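Local coordinates for solute-binding protein Csal_2479 (Chromohalobacter salexigens, PDB 4P1L) that binds D-glucuronate and is probably the periplasmic solute-binding component of a tripartite ATP-independent (TRAP) transport system that carries solutes into the cytoplasm, at residues A145-N150 and N222-T227; N207-Y212 and A275-I280. All blocks are in the same frame, centred on the assembly; numbering follows the deposited sequence.

Contact 1 (A145-N150 and N222-T227); sequences ARSLYN and NYYSLT. With BDP (beta-D-glucopyranuronic acid), chain C.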
ATOM      1  N   ALA A 145      -3.968   7.876   2.043  1.00 12.30           N
ATOM      2  CA  ALA A 145      -4.102   7.478   3.428  1.00 12.05           C
ATOM      3  C   ALA A 145      -5.255   6.480   3.597  1.00 14.76           C
ATOM      4  O   ALA A 145      -6.318   6.606   2.969  1.00 16.12           O
ATOM      5  CB  ALA A 145      -4.324   8.700   4.293  1.00 12.27           C
ATOM      6  N   ARG A 146      -5.032   5.489   4.446  1.00 11.70           N
ATOM      7  CA  ARG A 146      -6.062   4.503   4.780  1.00 11.69           C
ATOM      8  C   ARG A 146      -6.867   4.926   6.008  1.00 13.62           C
ATOM      9  O   ARG A 146      -6.301   5.338   7.032  1.00 13.19           O
ATOM     10  CB  ARG A 146      -5.447   3.130   5.051  1.00 11.63           C
ATOM     11  CG  ARG A 146      -4.556   2.619   3.888  1.00 11.60           C
ATOM     12  CD  ARG A 146      -3.777   1.379   4.246  1.00 11.64           C
ATOM     13  NE  ARG A 146      -4.592   0.180   4.477  1.00 11.78           N
ATOM     14  CZ  ARG A 146      -4.798  -0.796   3.594  1.00 13.91           C
ATOM     15  NH1 ARG A 146      -4.277  -0.744   2.383  1.00 11.91           N
ATOM     16  NH2 ARG A 146      -5.556  -1.835   3.930  1.00 15.80           N
ATOM     17  N   SER A 147      -8.185   4.801   5.906  1.00 12.98           N
ATOM     18  CA  SER A 147      -9.092   5.132   7.001  1.00 12.18           C
ATOM     19  C   SER A 147     -10.082   4.009   7.279  1.00 12.48           C
ATOM     20  O   SER A 147     -10.374   3.165   6.406  1.00 12.59           O
ATOM     21  CB  SER A 147      -9.851   6.430   6.680  1.00 12.33           C
ATOM     22  OG  SER A 147      -8.969   7.531   6.654  1.00 12.95           O
ATOM     23  N   LEU A 148     -10.617   4.014   8.494  1.00 15.03           N
ATOM     24  CA  LEU A 148     -11.569   3.001   8.944  1.00 12.63           C
ATOM     25  C   LEU A 148     -12.933   3.153   8.315  1.00 15.22           C
ATOM     26  O   LEU A 148     -13.500   4.252   8.278  1.00 19.90           O
ATOM     27  CB  LEU A 148     -11.808   3.090  10.456  1.00 14.62           C
ATOM     28  CG  LEU A 148     -10.759   2.665  11.454  1.00 21.03           C
ATOM     29  CD1 LEU A 148     -11.208   3.073  12.877  1.00 22.40           C
ATOM     30  CD2 LEU A 148     -10.528   1.169  11.371  1.00 27.39           C
ATOM     31  N   TYR A 149     -13.495   2.036   7.887  1.00 13.50           N
ATOM     32  CA  TYR A 149     -14.907   2.007   7.566  1.00 16.47           C
ATOM     33  C   TYR A 149     -15.609   0.819   8.193  1.00 14.38           C
ATOM     34  O   TYR A 149     -14.996  -0.225   8.376  1.00 14.77           O
ATOM     35  CB  TYR A 149     -15.131   2.029   6.062  1.00 17.15           C
ATOM     36  CG  TYR A 149     -14.283   1.089   5.224  1.00 14.48           C
ATOM     37  CD1 TYR A 149     -14.702  -0.214   4.940  1.00 13.93           C
ATOM     38  CD2 TYR A 149     -13.105   1.531   4.649  1.00 14.41           C
ATOM     39  CE1 TYR A 149     -13.952  -1.032   4.107  1.00 15.12           C
ATOM     40  CE2 TYR A 149     -12.346   0.713   3.819  1.00 15.31           C
ATOM     41  CZ  TYR A 149     -12.755  -0.571   3.566  1.00 16.68           C
ATOM     42  OH  TYR A 149     -11.984  -1.362   2.728  1.00 16.81           O
ATOM     43  N   ASN A 150     -16.879   0.987   8.535  1.00 15.55           N
ATOM     44  CA  ASN A 150     -17.624  -0.059   9.230  1.00 15.71           C
ATOM     45  C   ASN A 150     -19.110   0.031   8.941  1.00 22.09           C
ATOM     46  O   ASN A 150     -19.590   0.972   8.300  1.00 19.57           O
ATOM     47  CB  ASN A 150     -17.355  -0.071  10.745  1.00 15.67           C
ATOM     48  CG  ASN A 150     -18.113   1.013  11.499  1.00 18.42           C
ATOM     49  OD1 ASN A 150     -19.125   0.746  12.132  1.00 20.48           O
ATOM     50  ND2 ASN A 150     -17.610   2.225  11.450  1.00 19.85           N
ATOM     51  N   ASN A 222     -21.162   1.494   5.259  0.54 19.06           N
ATOM     52  CA  ASN A 222     -21.623   2.831   4.881  0.54 23.17           C
ATOM     53  C   ASN A 222     -20.967   3.992   5.640  0.54 21.20           C
ATOM     54  O   ASN A 222     -21.158   5.145   5.260  0.54 22.59           O
ATOM     55  CB  ASN A 222     -23.154   2.911   5.080  0.54 24.82           C
ATOM     56  CG  ASN A 222     -23.829   3.961   4.172  0.54 22.56           C
ATOM     57  OD1 ASN A 222     -23.677   3.933   2.952  0.54 18.99           O
ATOM     58  ND2 ASN A 222     -24.580   4.874   4.770  0.54 26.53           N
ATOM     59  N   TYR A 223     -20.209   3.694   6.699  1.00 18.33           N
ATOM     60  CA  TYR A 223     -19.583   4.723   7.528  1.00 16.84           C
ATOM     61  C   TYR A 223     -18.103   4.707   7.243  1.00 16.92           C
ATOM     62  O   TYR A 223     -17.456   3.687   7.411  1.00 17.70           O
ATOM     63  CB  TYR A 223     -19.783   4.442   9.011  1.00 15.49           C
ATOM     64  CG  TYR A 223     -21.248   4.415   9.399  1.00 19.02           C
ATOM     65  CD1 TYR A 223     -21.939   5.589   9.667  1.00 19.59           C
ATOM     66  CD2 TYR A 223     -21.943   3.218   9.439  1.00 19.65           C
ATOM     67  CE1 TYR A 223     -23.282   5.557  10.005  1.00 20.71           C
ATOM     68  CE2 TYR A 223     -23.301   3.181   9.764  1.00 27.94           C
ATOM     69  CZ  TYR A 223     -23.959   4.355  10.040  1.00 29.52           C
ATOM     70  OH  TYR A 223     -25.299   4.334  10.372  1.00 33.35           O
ATOM     71  N   TYR A 224     -17.573   5.841   6.809  1.00 18.76           N
ATOM     72  CA  TYR A 224     -16.157   5.972   6.542  1.00 15.50           C
ATOM     73  C   TYR A 224     -15.672   7.087   7.448  1.00 18.79           C
ATOM     74  O   TYR A 224     -16.171   8.209   7.374  1.00 16.02           O
ATOM     75  CB  TYR A 224     -15.956   6.311   5.065  1.00 14.05           C
ATOM     76  CG  TYR A 224     -14.528   6.277   4.552  1.00 16.14           C
ATOM     77  CD1 TYR A 224     -13.701   7.395   4.622  1.00 24.70           C
ATOM     78  CD2 TYR A 224     -14.010   5.125   3.968  1.00 21.27           C
ATOM     79  CE1 TYR A 224     -12.386   7.355   4.133  1.00 26.16           C
ATOM     80  CE2 TYR A 224     -12.704   5.079   3.494  1.00 19.18           C
ATOM     81  CZ  TYR A 224     -11.892   6.184   3.583  1.00 18.04           C
ATOM     82  OH  TYR A 224     -10.601   6.137   3.056  1.00 16.60           O
ATOM     83  N   SER A 225     -14.706   6.778   8.303  1.00 13.07           N
ATOM     84  CA  SER A 225     -14.240   7.750   9.309  1.00 12.99           C
ATOM     85  C   SER A 225     -12.757   8.010   9.075  1.00 15.79           C
ATOM     86  O   SER A 225     -11.967   7.074   9.069  1.00 14.60           O
ATOM     87  CB  SER A 225     -14.473   7.206  10.702  1.00 12.15           C
ATOM     88  OG  SER A 225     -15.853   6.933  10.971  1.00 13.37           O
ATOM     89  N   LEU A 226     -12.388   9.285   8.931  1.00 15.24           N
ATOM     90  CA  LEU A 226     -11.080   9.670   8.408  1.00 11.89           C
ATOM     91  C   LEU A 226      -9.957   9.631   9.447  1.00 10.66           C
ATOM     92  O   LEU A 226      -9.294  10.646   9.766  1.00 14.71           O
ATOM     93  CB  LEU A 226     -11.191  11.048   7.735  1.00 17.72           C
ATOM     94  CG  LEU A 226     -11.948  11.020   6.405  1.00 21.08           C
ATOM     95  CD1 LEU A 226     -12.458  12.395   5.983  1.00 18.84           C
ATOM     96  CD2 LEU A 226     -11.042  10.465   5.320  1.00 23.44           C
ATOM     97  N   THR A 227      -9.708   8.434   9.955  1.00 13.23           N
ATOM     98  CA  THR A 227      -8.549   8.200  10.802  1.00 11.72           C
ATOM     99  C   THR A 227      -7.191   8.449  10.108  1.00 15.46           C
ATOM    100  O   THR A 227      -6.254   8.856  10.779  1.00 13.52           O
ATOM    101  CB  THR A 227      -8.590   6.783  11.366  1.00 17.26           C
ATOM    102  OG1 THR A 227      -8.850   5.854  10.298  1.00 11.86           O
ATOM    103  CG2 THR A 227      -9.660   6.669  12.466  1.00 20.17           C
TER
HETATM  104  C1  BDP C 401      -4.788  -1.340  -1.193  1.00 11.57           C
HETATM  105  C2  BDP C 401      -3.432  -1.708  -1.779  1.00 10.53           C
HETATM  106  C3  BDP C 401      -3.462  -3.120  -2.226  1.00 16.70           C
HETATM  107  C4  BDP C 401      -3.783  -3.964  -1.033  1.00 12.52           C
HETATM  108  C5  BDP C 401      -5.140  -3.545  -0.409  1.00 10.25           C
HETATM  109  C6  BDP C 401      -5.494  -4.349   0.841  1.00 12.94           C
HETATM  110  O2  BDP C 401      -3.230  -0.849  -2.889  1.00 13.24           O
HETATM  111  O3  BDP C 401      -2.042  -3.464  -2.655  1.00 13.74           O
HETATM  112  O4  BDP C 401      -3.830  -5.353  -1.403  1.00 12.28           O
HETATM  113  O5  BDP C 401      -5.091  -2.193  -0.077  1.00 11.81           O
HETATM  114  O6A BDP C 401      -6.137  -3.732   1.751  1.00 13.40           O
HETATM  115  O1  BDP C 401      -4.754  -0.036  -0.727  1.00 14.07           O
HETATM  116  O6B BDP C 401      -5.223  -5.567   0.891  1.00 15.87           O
HETATM  117  O   HOH W   1      -8.580   7.942   3.910  1.00 16.46           O
HETATM  118  O   HOH W   2     -15.709   4.131  10.324  1.00 16.53           O
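Tyr149 and Tyr224 pack against each other on one face of two antiparallel strands, 146-150 and 223-227. They form a non-hydrogen-bonded pair, and their rings approach obliquely, with CD2 of Tyr149 3.8 Å from CE2 of Tyr224. CG of Tyr149 sits between its backbone N and carbonyl carbon, whereas CG of Tyr224 is anti to its own N (chi1 -171°), which swings the ring across to Ser147 on the partner strand. There CB of Ser147 lies 3.7 Å from CE1 of Tyr224. The Tyr224 hydroxyl is gripped twice: it is hydrogen-bonded to Asn207 O, and a water donates to it. The same water donates to Ala145 O and bonds Ser147 OG, itself bonded to Glu228 N. A leucine in place of Tyr224 lacks the ring and hydroxyl, and would probably leave Asn207 O without its donor, the water with one acceptor fewer and a gap beside Tyr149.

At one end, Asn150 and Tyr223 exchange two backbone bonds, Asn150 N to Tyr223 O (3.0 Å) and Tyr223 N to Asn150 O (3.2 Å). Asn150 O also lies at the edge of the Tyr223 ring, in its plane. At the other end, Thr227 turns OG1 to Leu148 N, a bond of 3.1 Å. That oxygen is also bonded to His229 ND1.

Strand 146-150 carries Arg146 into the glucuronate site. Its chain bends at chi3 (67°). NH2 then donates to O6A of the sugar carboxylate at 2.9 Å, nearly straight at 169°, while NH1 reaches the ring oxygen O5. A salt bridge from Glu206 to NE probably steadies the guanidinium. In the four-stranded sheet, 146-150 lies between strands 204-207 and 223-230, with 286-288 beyond. Helix 209-214 stacks Tyr209 on Tyr224 and brings Tyr212 against Tyr149.

Contact 2 (N207-Y212 and A275-I280); sequences NNYPSY and ASKQKI. With BDP (beta-D-glucopyranuronic acid), chain C.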
ATOM      1  N   ASN A 207      -8.985   1.451   4.437  1.00 13.67           N
ATOM      2  CA  ASN A 207      -8.355   1.644   3.141  1.00 11.12           C
ATOM      3  C   ASN A 207      -8.542   3.071   2.662  1.00 13.28           C
ATOM      4  O   ASN A 207      -9.243   3.876   3.295  1.00 14.18           O
ATOM      5  CB  ASN A 207      -8.903   0.645   2.098  1.00 12.24           C
ATOM      6  CG  ASN A 207      -7.810   0.033   1.276  1.00 11.61           C
ATOM      7  OD1 ASN A 207      -6.929   0.751   0.737  1.00 14.48           O
ATOM      8  ND2 ASN A 207      -7.783  -1.291   1.217  1.00 15.25           N
ATOM      9  N   ASN A 208      -7.906   3.359   1.533  1.00 11.27           N
ATOM     10  CA  ASN A 208      -8.048   4.630   0.844  1.00 13.04           C
ATOM     11  C   ASN A 208      -9.346   4.662   0.058  1.00 15.78           C
ATOM     12  O   ASN A 208     -10.023   3.637  -0.070  1.00 15.90           O
ATOM     13  CB  ASN A 208      -6.853   4.859  -0.071  1.00 14.42           C
ATOM     14  CG  ASN A 208      -6.595   3.668  -1.001  1.00 12.67           C
ATOM     15  OD1 ASN A 208      -7.503   3.161  -1.658  1.00 15.65           O
ATOM     16  ND2 ASN A 208      -5.350   3.215  -1.030  1.00 11.46           N
ATOM     17  N   TYR A 209      -9.707   5.834  -0.452  1.00 15.12           N
ATOM     18  CA  TYR A 209     -10.960   5.970  -1.180  1.00 15.24           C
ATOM     19  C   TYR A 209     -11.045   5.055  -2.425  1.00 14.26           C
ATOM     20  O   TYR A 209     -12.048   4.328  -2.622  1.00 15.41           O
ATOM     21  CB  TYR A 209     -11.192   7.424  -1.549  1.00 16.76           C
ATOM     22  CG  TYR A 209     -11.745   8.319  -0.449  1.00 14.87           C
ATOM     23  CD1 TYR A 209     -12.944   8.045   0.180  1.00 28.26           C
ATOM     24  CD2 TYR A 209     -11.065   9.476  -0.079  1.00 26.25           C
ATOM     25  CE1 TYR A 209     -13.448   8.904   1.187  1.00 25.84           C
ATOM     26  CE2 TYR A 209     -11.556  10.337   0.911  1.00 23.54           C
ATOM     27  CZ  TYR A 209     -12.750  10.049   1.531  1.00 28.24           C
ATOM     28  OH  TYR A 209     -13.244  10.905   2.507  1.00 27.17           O
ATOM     29  N   PRO A 210      -9.995   5.043  -3.256  1.00 13.18           N
ATOM     30  CA  PRO A 210     -10.163   4.222  -4.456  1.00 13.20           C
ATOM     31  C   PRO A 210     -10.346   2.751  -4.183  1.00 15.29           C
ATOM     32  O   PRO A 210     -11.097   2.117  -4.922  1.00 18.63           O
ATOM     33  CB  PRO A 210      -8.907   4.510  -5.271  1.00 17.21           C
ATOM     34  CG  PRO A 210      -8.481   5.870  -4.808  1.00 16.31           C
ATOM     35  CD  PRO A 210      -8.788   5.874  -3.330  1.00 16.17           C
ATOM     36  N   SER A 211      -9.764   2.223  -3.108  1.00 16.25           N
ATOM     37  CA  SER A 211      -9.957   0.810  -2.802  1.00 12.96           C
ATOM     38  C   SER A 211     -11.336   0.564  -2.214  1.00 14.62           C
ATOM     39  O   SER A 211     -12.040  -0.366  -2.633  1.00 16.35           O
ATOM     40  CB  SER A 211      -8.879   0.333  -1.833  1.00 13.52           C
ATOM     41  OG  SER A 211      -7.635   0.173  -2.507  1.00 17.71           O
ATOM     42  N   TYR A 212     -11.706   1.414  -1.261  1.00 13.55           N
ATOM     43  CA  TYR A 212     -13.000   1.359  -0.609  1.00 15.53           C
ATOM     44  C   TYR A 212     -14.103   1.364  -1.658  1.00 17.05           C
ATOM     45  O   TYR A 212     -15.050   0.609  -1.555  1.00 14.78           O
ATOM     46  CB  TYR A 212     -13.111   2.555   0.323  1.00 15.02           C
ATOM     47  CG  TYR A 212     -14.432   2.766   1.034  1.00 17.07           C
ATOM     48  CD1 TYR A 212     -14.979   1.796   1.843  1.00 13.49           C
ATOM     49  CD2 TYR A 212     -15.114   3.986   0.920  1.00 18.98           C
ATOM     50  CE1 TYR A 212     -16.190   2.034   2.540  1.00 16.08           C
ATOM     51  CE2 TYR A 212     -16.287   4.224   1.602  1.00 23.30           C
ATOM     52  CZ  TYR A 212     -16.819   3.253   2.417  1.00 23.75           C
ATOM     53  OH  TYR A 212     -17.995   3.528   3.078  1.00 19.56           O
ATOM     54  N   ALA A 275     -12.596  11.255  -7.735  1.00 20.80           N
ATOM     55  CA  ALA A 275     -13.694  10.575  -8.429  1.00 24.12           C
ATOM     56  C   ALA A 275     -14.326   9.496  -7.545  1.00 23.16           C
ATOM     57  O   ALA A 275     -15.564   9.326  -7.556  1.00 22.03           O
ATOM     58  CB  ALA A 275     -13.223   9.963  -9.720  1.00 25.05           C
ATOM     59  N   SER A 276     -13.492   8.753  -6.808  1.00 19.87           N
ATOM     60  CA  SER A 276     -14.029   7.708  -5.931  1.00 16.97           C
ATOM     61  C   SER A 276     -14.847   8.355  -4.804  1.00 18.54           C
ATOM     62  O   SER A 276     -15.959   7.899  -4.469  1.00 18.34           O
ATOM     63  CB  SER A 276     -12.924   6.780  -5.380  1.00 15.53           C
ATOM     64  OG  SER A 276     -12.456   5.921  -6.413  1.00 18.60           O
ATOM     65  N   LYS A 277     -14.327   9.441  -4.236  1.00 18.95           N
ATOM     66  CA  LYS A 277     -15.059  10.130  -3.170  1.00 19.72           C
ATOM     67  C   LYS A 277     -16.435  10.610  -3.607  1.00 25.44           C
ATOM     68  O   LYS A 277     -17.422  10.452  -2.876  1.00 23.34           O
ATOM     69  CB  LYS A 277     -14.269  11.310  -2.638  1.00 22.94           C
ATOM     70  CG  LYS A 277     -14.909  11.986  -1.450  1.00 27.89           C
ATOM     71  CD  LYS A 277     -13.987  13.049  -0.887  1.00 30.80           C
ATOM     72  CE  LYS A 277     -14.688  13.854   0.183  1.00 30.39           C
ATOM     73  NZ  LYS A 277     -13.841  14.968   0.637  1.00 32.56           N
ATOM     74  N   GLN A 278     -16.509  11.216  -4.784  1.00 23.78           N
ATOM     75  CA  GLN A 278     -17.783  11.744  -5.257  1.00 26.51           C
ATOM     76  C   GLN A 278     -18.764  10.599  -5.500  1.00 23.81           C
ATOM     77  O   GLN A 278     -19.955  10.707  -5.206  1.00 26.98           O
ATOM     78  CB  GLN A 278     -17.613  12.565  -6.535  1.00 28.92           C
ATOM     79  CG  GLN A 278     -18.852  13.440  -6.842  1.00 36.06           C
ATOM     80  CD  GLN A 278     -19.306  14.282  -5.637  1.00 45.85           C
ATOM     81  OE1 GLN A 278     -18.531  15.067  -5.071  1.00 49.66           O
ATOM     82  NE2 GLN A 278     -20.562  14.096  -5.228  1.00 38.67           N
ATOM     83  N   LYS A 279     -18.253   9.493  -6.016  1.00 29.17           N
ATOM     84  CA  LYS A 279     -19.101   8.348  -6.276  1.00 22.64           C
ATOM     85  C   LYS A 279     -19.689   7.788  -4.980  1.00 29.01           C
ATOM     86  O   LYS A 279     -20.878   7.543  -4.883  1.00 26.18           O
ATOM     87  CB  LYS A 279     -18.331   7.266  -7.026  1.00 26.41           C
ATOM     88  CG  LYS A 279     -19.060   5.933  -7.101  1.00 27.96           C
ATOM     89  CD  LYS A 279     -18.349   4.975  -8.037  1.00 31.62           C
ATOM     90  CE  LYS A 279     -19.011   3.611  -8.040  1.00 34.29           C
ATOM     91  NZ  LYS A 279     -18.167   2.540  -8.679  1.00 37.12           N
ATOM     92  N   ILE A 280     -18.861   7.601  -3.970  1.00 21.76           N
ATOM     93  CA  ILE A 280     -19.367   7.049  -2.724  1.00 19.99           C
ATOM     94  C   ILE A 280     -20.282   8.048  -2.020  1.00 23.35           C
ATOM     95  O   ILE A 280     -21.283   7.654  -1.402  1.00 24.69           O
ATOM     96  CB  ILE A 280     -18.213   6.570  -1.793  1.00 21.61           C
ATOM     97  CG1 ILE A 280     -17.356   7.745  -1.347  1.00 27.06           C
ATOM     98  CG2 ILE A 280     -17.371   5.523  -2.478  1.00 19.68           C
ATOM     99  CD1 ILE A 280     -16.327   7.349  -0.282  1.00 33.88           C
TER
HETATM  100  C1  BDP C 401      -4.788  -1.340  -1.193  1.00 11.57           C
HETATM  101  C2  BDP C 401      -3.432  -1.708  -1.779  1.00 10.53           C
HETATM  102  C3  BDP C 401      -3.462  -3.120  -2.226  1.00 16.70           C
HETATM  103  C4  BDP C 401      -3.783  -3.964  -1.033  1.00 12.52           C
HETATM  104  C5  BDP C 401      -5.140  -3.545  -0.409  1.00 10.25           C
HETATM  105  C6  BDP C 401      -5.494  -4.349   0.841  1.00 12.94           C
HETATM  106  O2  BDP C 401      -3.230  -0.849  -2.889  1.00 13.24           O
HETATM  107  O3  BDP C 401      -2.042  -3.464  -2.655  1.00 13.74           O
HETATM  108  O4  BDP C 401      -3.830  -5.353  -1.403  1.00 12.28           O
HETATM  109  O5  BDP C 401      -5.091  -2.193  -0.077  1.00 11.81           O
HETATM  110  O6A BDP C 401      -6.137  -3.732   1.751  1.00 13.40           O
HETATM  111  O1  BDP C 401      -4.754  -0.036  -0.727  1.00 14.07           O
HETATM  112  O6B BDP C 401      -5.223  -5.567   0.891  1.00 15.87           O
HETATM  113  O   HOH W   3     -11.743  13.268   2.574  1.00 29.92           O
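The N-terminal end of helix 209-214, at the glucuronate pocket, packs through its far side on the long helix 248-282. With CG1 between its backbone N and carbonyl carbon (chi1 65°), Ile280 puts CD1 in the corner formed by two rings, 3.5 Å from Tyr209 CD1 and 3.6 Å from Tyr212 CE2. The methyl meets Tyr212 at the edge, in the ring plane. CG of Lys277 lies over one face of the Tyr209 ring, offset toward the rim, and the extended chain runs on past the hydroxyl. A water bonded to Tyr209 OH is held weakly by Lys277 NZ. Ser276 OG sits 3.5 Å from Pro210 CA and is hydrogen-bonded to Glu213.

Asn208 is the N-cap: its OD1 accepts from Ser211 N at 2.8 Å, almost in line with the C=O. Its ND2 bonds Ser143 O and, weakly, the sugar O1. Asn207 grips the sugar with both ends of its amide. OD1 accepts from O1 at 2.7 Å and from Asn208 N, and ND2 donates to the ring oxygen O5 at 3.1 Å. Trp269 and Val273 of helix 248-282 touch Pro210, and Ile287 of strand 286-288 touches both Tyr209 and Ile280.

Overall arrangement
Following the chain from the N terminus, the strands and helices up to strand 135-141 come before either contact; then strand 146-150 opens contact 1. Strand 204-207, helix 209-214, strand 223-230 and helix 248-282 follow. Contact 1 closes the loop from 145-150 to 222-227. Contact 2 opens inside that loop, at 207-212, and closes beyond it, at 275-280, so the two cross. Their centres are about 11 Å apart. They meet where Ser147 O pairs with Asn207 N, and the tyrosines of the short helix and of the sheet pack together. Contact 1 joins two inner strands of the four-stranded sheet; contact 2 ties the short helix to the long one. Both supply residues to the same glucuronate.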